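Local coordinates for protein DnaJ homolog subfamily C member 3 (Mus musculus, PDB 3IEG) that acts in full length as an HSPA8 co-chaperone in the unfolded protein response, this TPR fragment binding misfolded proteins through a groove in its first two repeats, at residues K310-A315 against I326-A331. Sequence-based numbering, arbitrary orientation.
Sequences KDRAEA and IQDYEA
D328 OD2 takes two N-H groups of R312: a bond from NE (2.6 Å) and a weak, more bent one from NH2. The pair bridges the two antiparallel helices of TPR 9, 306-318 and 322-333, a helix-turn-helix hairpin; the axes of 310-315 and 326-331 come within 8.4 Å at 164°. R312 NH2 also reaches D328 OD1 (2.8 Å), which makes the salt bridge side-on and bidentate. Both oxygens use their syn lone pairs, and the carboxylate and guanidinium planes are 8° apart, nearly coplanar. CG of R312 stands anti to the backbone N (chi1 -168°), and the bend at chi3 turns the nitrogens along the carboxylate; NH1 is bonded to S296 OG on helix 288-301, tying in the preceding repeat. A leucine in place of R312 would probably leave the carboxylate of buried D328 without its charged mate and S296 without this partner. Beside the bridge the CA atoms of A313 and D328 are 5.7 Å apart. A313 CB lies over one face of the Y329 ring, displaced toward the CD1-CE1 side, in a CH-pi contact 3.8 Å from the centroid. K310 CG meets the ring obliquely at CE2, while E314, whose carboxylate pairs with K284 on helix 268-284, passes the phenol end, its CG 3.8 Å from Y329 OH.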
ATOM      1  N   LYS A 310      31.147 -10.054   7.425  1.00 44.09           N
ATOM      2  CA  LYS A 310      32.278  -9.154   7.204  1.00 44.31           C
ATOM      3  C   LYS A 310      32.829  -8.622   8.517  1.00 43.88           C
ATOM      4  O   LYS A 310      34.047  -8.558   8.707  1.00 43.92           O
ATOM      5  CB  LYS A 310      31.874  -7.975   6.309  1.00 44.49           C
ATOM      6  CG  LYS A 310      31.730  -8.306   4.816  1.00 45.27           C
ATOM      7  CD  LYS A 310      30.864  -7.279   4.066  1.00 45.35           C
ATOM      8  CE  LYS A 310      31.496  -5.890   4.055  1.00 46.80           C
ATOM      9  NZ  LYS A 310      30.604  -4.918   3.373  1.00 48.12           N
ATOM     10  N   ASP A 311      31.926  -8.243   9.420  1.00 43.55           N
ATOM     11  CA  ASP A 311      32.330  -7.658  10.691  1.00 43.12           C
ATOM     12  C   ASP A 311      32.956  -8.695  11.623  1.00 43.28           C
ATOM     13  O   ASP A 311      33.947  -8.392  12.306  1.00 43.01           O
ATOM     14  CB  ASP A 311      31.176  -6.893  11.349  1.00 42.76           C
ATOM     15  CG  ASP A 311      30.847  -5.602  10.619  1.00 41.61           C
ATOM     16  OD1 ASP A 311      31.719  -5.089   9.906  1.00 41.00           O
ATOM     17  OD2 ASP A 311      29.719  -5.094  10.746  1.00 40.29           O
ATOM     18  N   ARG A 312      32.399  -9.910  11.637  1.00 43.31           N
ATOM     19  CA  ARG A 312      33.030 -11.009  12.373  1.00 43.67           C
ATOM     20  C   ARG A 312      34.398 -11.340  11.773  1.00 44.15           C
ATOM     21  O   ARG A 312      35.372 -11.513  12.509  1.00 44.35           O
ATOM     22  CB  ARG A 312      32.156 -12.263  12.441  1.00 43.47           C
ATOM     23  CG  ARG A 312      32.702 -13.278  13.439  1.00 43.39           C
ATOM     24  CD  ARG A 312      31.727 -14.368  13.781  1.00 42.80           C
ATOM     25  NE  ARG A 312      31.585 -15.293  12.667  1.00 43.81           N
ATOM     26  CZ  ARG A 312      30.835 -16.390  12.683  1.00 43.76           C
ATOM     27  NH1 ARG A 312      30.133 -16.719  13.765  1.00 42.83           N
ATOM     28  NH2 ARG A 312      30.786 -17.152  11.600  1.00 43.96           N
ATOM     29  N   ALA A 313      34.470 -11.407  10.444  1.00 44.38           N
ATOM     30  CA  ALA A 313      35.740 -11.563   9.762  1.00 44.75           C
ATOM     31  C   ALA A 313      36.736 -10.525  10.276  1.00 45.15           C
ATOM     32  O   ALA A 313      37.761 -10.884  10.845  1.00 45.16           O
ATOM     33  CB  ALA A 313      35.561 -11.446   8.256  1.00 44.81           C
ATOM     34  N   GLU A 314      36.425  -9.243  10.108  1.00 45.78           N
ATOM     35  CA  GLU A 314      37.320  -8.194  10.586  1.00 46.77           C
ATOM     36  C   GLU A 314      37.778  -8.416  12.036  1.00 46.27           C
ATOM     37  O   GLU A 314      38.922  -8.120  12.377  1.00 46.47           O
ATOM     38  CB  GLU A 314      36.701  -6.806  10.405  1.00 46.65           C
ATOM     39  CG  GLU A 314      37.059  -6.129   9.076  1.00 48.27           C
ATOM     40  CD  GLU A 314      36.477  -4.710   8.942  1.00 49.20           C
ATOM     41  OE1 GLU A 314      36.600  -3.913   9.912  1.00 52.76           O
ATOM     42  OE2 GLU A 314      35.901  -4.390   7.866  1.00 51.25           O
ATOM     43  N   ALA A 315      36.900  -8.959  12.874  1.00 46.09           N
ATOM     44  CA  ALA A 315      37.249  -9.230  14.267  1.00 45.97           C
ATOM     45  C   ALA A 315      38.194 -10.425  14.418  1.00 46.09           C
ATOM     46  O   ALA A 315      39.038 -10.430  15.312  1.00 46.03           O
ATOM     47  CB  ALA A 315      36.009  -9.427  15.097  1.00 45.64           C
ATOM     48  N   ILE A 326      38.843 -15.865   6.699  1.00 60.52           N
ATOM     49  CA  ILE A 326      38.625 -16.149   5.276  1.00 60.77           C
ATOM     50  C   ILE A 326      37.349 -16.966   5.064  1.00 60.87           C
ATOM     51  O   ILE A 326      36.593 -16.715   4.128  1.00 60.94           O
ATOM     52  CB  ILE A 326      39.864 -16.799   4.539  1.00 60.94           C
ATOM     53  CG1 ILE A 326      39.951 -18.323   4.752  1.00 61.65           C
ATOM     54  CG2 ILE A 326      41.177 -16.036   4.843  1.00 61.03           C
ATOM     55  CD1 ILE A 326      41.192 -18.829   5.510  1.00 62.78           C
ATOM     56  N   GLN A 327      37.102 -17.914   5.962  1.00 61.09           N
ATOM     57  CA  GLN A 327      35.928 -18.764   5.898  1.00 61.41           C
ATOM     58  C   GLN A 327      34.639 -17.941   5.971  1.00 61.62           C
ATOM     59  O   GLN A 327      33.655 -18.263   5.300  1.00 61.80           O
ATOM     60  CB  GLN A 327      35.971 -19.790   7.019  1.00 61.39           C
ATOM     61  CG  GLN A 327      34.924 -20.872   6.908  1.00 62.54           C
ATOM     62  CD  GLN A 327      34.771 -21.645   8.197  1.00 64.47           C
ATOM     63  OE1 GLN A 327      33.678 -21.716   8.764  1.00 65.48           O
ATOM     64  NE2 GLN A 327      35.873 -22.216   8.682  1.00 64.66           N
ATOM     65  N   ASP A 328      34.655 -16.882   6.780  1.00 61.66           N
ATOM     66  CA  ASP A 328      33.523 -15.958   6.872  1.00 61.47           C
ATOM     67  C   ASP A 328      33.378 -15.050   5.643  1.00 61.51           C
ATOM     68  O   ASP A 328      32.258 -14.763   5.231  1.00 61.56           O
ATOM     69  CB  ASP A 328      33.568 -15.138   8.173  1.00 61.19           C
ATOM     70  CG  ASP A 328      32.801 -15.801   9.327  1.00 60.81           C
ATOM     71  OD1 ASP A 328      32.123 -16.829   9.115  1.00 60.96           O
ATOM     72  OD2 ASP A 328      32.867 -15.282  10.457  1.00 59.85           O
ATOM     73  N   TYR A 329      34.491 -14.609   5.053  1.00 61.64           N
ATOM     74  CA  TYR A 329      34.437 -13.825   3.804  1.00 61.92           C
ATOM     75  C   TYR A 329      33.902 -14.665   2.640  1.00 62.58           C
ATOM     76  O   TYR A 329      33.099 -14.186   1.842  1.00 62.71           O
ATOM     77  CB  TYR A 329      35.800 -13.210   3.429  1.00 61.37           C
ATOM     78  CG  TYR A 329      36.107 -11.863   4.065  1.00 60.77           C
ATOM     79  CD1 TYR A 329      37.203 -11.707   4.910  1.00 60.95           C
ATOM     80  CD2 TYR A 329      35.313 -10.744   3.815  1.00 60.62           C
ATOM     81  CE1 TYR A 329      37.496 -10.472   5.498  1.00 60.88           C
ATOM     82  CE2 TYR A 329      35.596  -9.503   4.405  1.00 60.43           C
ATOM     83  CZ  TYR A 329      36.688  -9.377   5.244  1.00 60.41           C
ATOM     84  OH  TYR A 329      36.983  -8.169   5.832  1.00 59.49           O
ATOM     85  N   GLU A 330      34.346 -15.916   2.560  1.00 63.41           N
ATOM     86  CA  GLU A 330      33.886 -16.846   1.531  1.00 64.36           C
ATOM     87  C   GLU A 330      32.378 -17.099   1.579  1.00 64.83           C
ATOM     88  O   GLU A 330      31.727 -17.181   0.536  1.00 65.07           O
ATOM     89  CB  GLU A 330      34.665 -18.165   1.610  1.00 64.43           C
ATOM     90  CG  GLU A 330      35.988 -18.134   0.842  1.00 64.82           C
ATOM     91  CD  GLU A 330      37.011 -19.143   1.345  1.00 65.25           C
ATOM     92  OE1 GLU A 330      36.673 -19.973   2.220  1.00 65.90           O
ATOM     93  OE2 GLU A 330      38.163 -19.104   0.857  1.00 64.73           O
ATOM     94  N   ALA A 331      31.835 -17.216   2.789  1.00 65.48           N
ATOM     95  CA  ALA A 331      30.396 -17.368   2.990  1.00 66.28           C
ATOM     96  C   ALA A 331      29.630 -16.126   2.518  1.00 66.97           C
ATOM     97  O   ALA A 331      28.563 -16.240   1.908  1.00 67.08           O
ATOM     98  CB  ALA A 331      30.088 -17.673   4.458  1.00 66.06           C
TER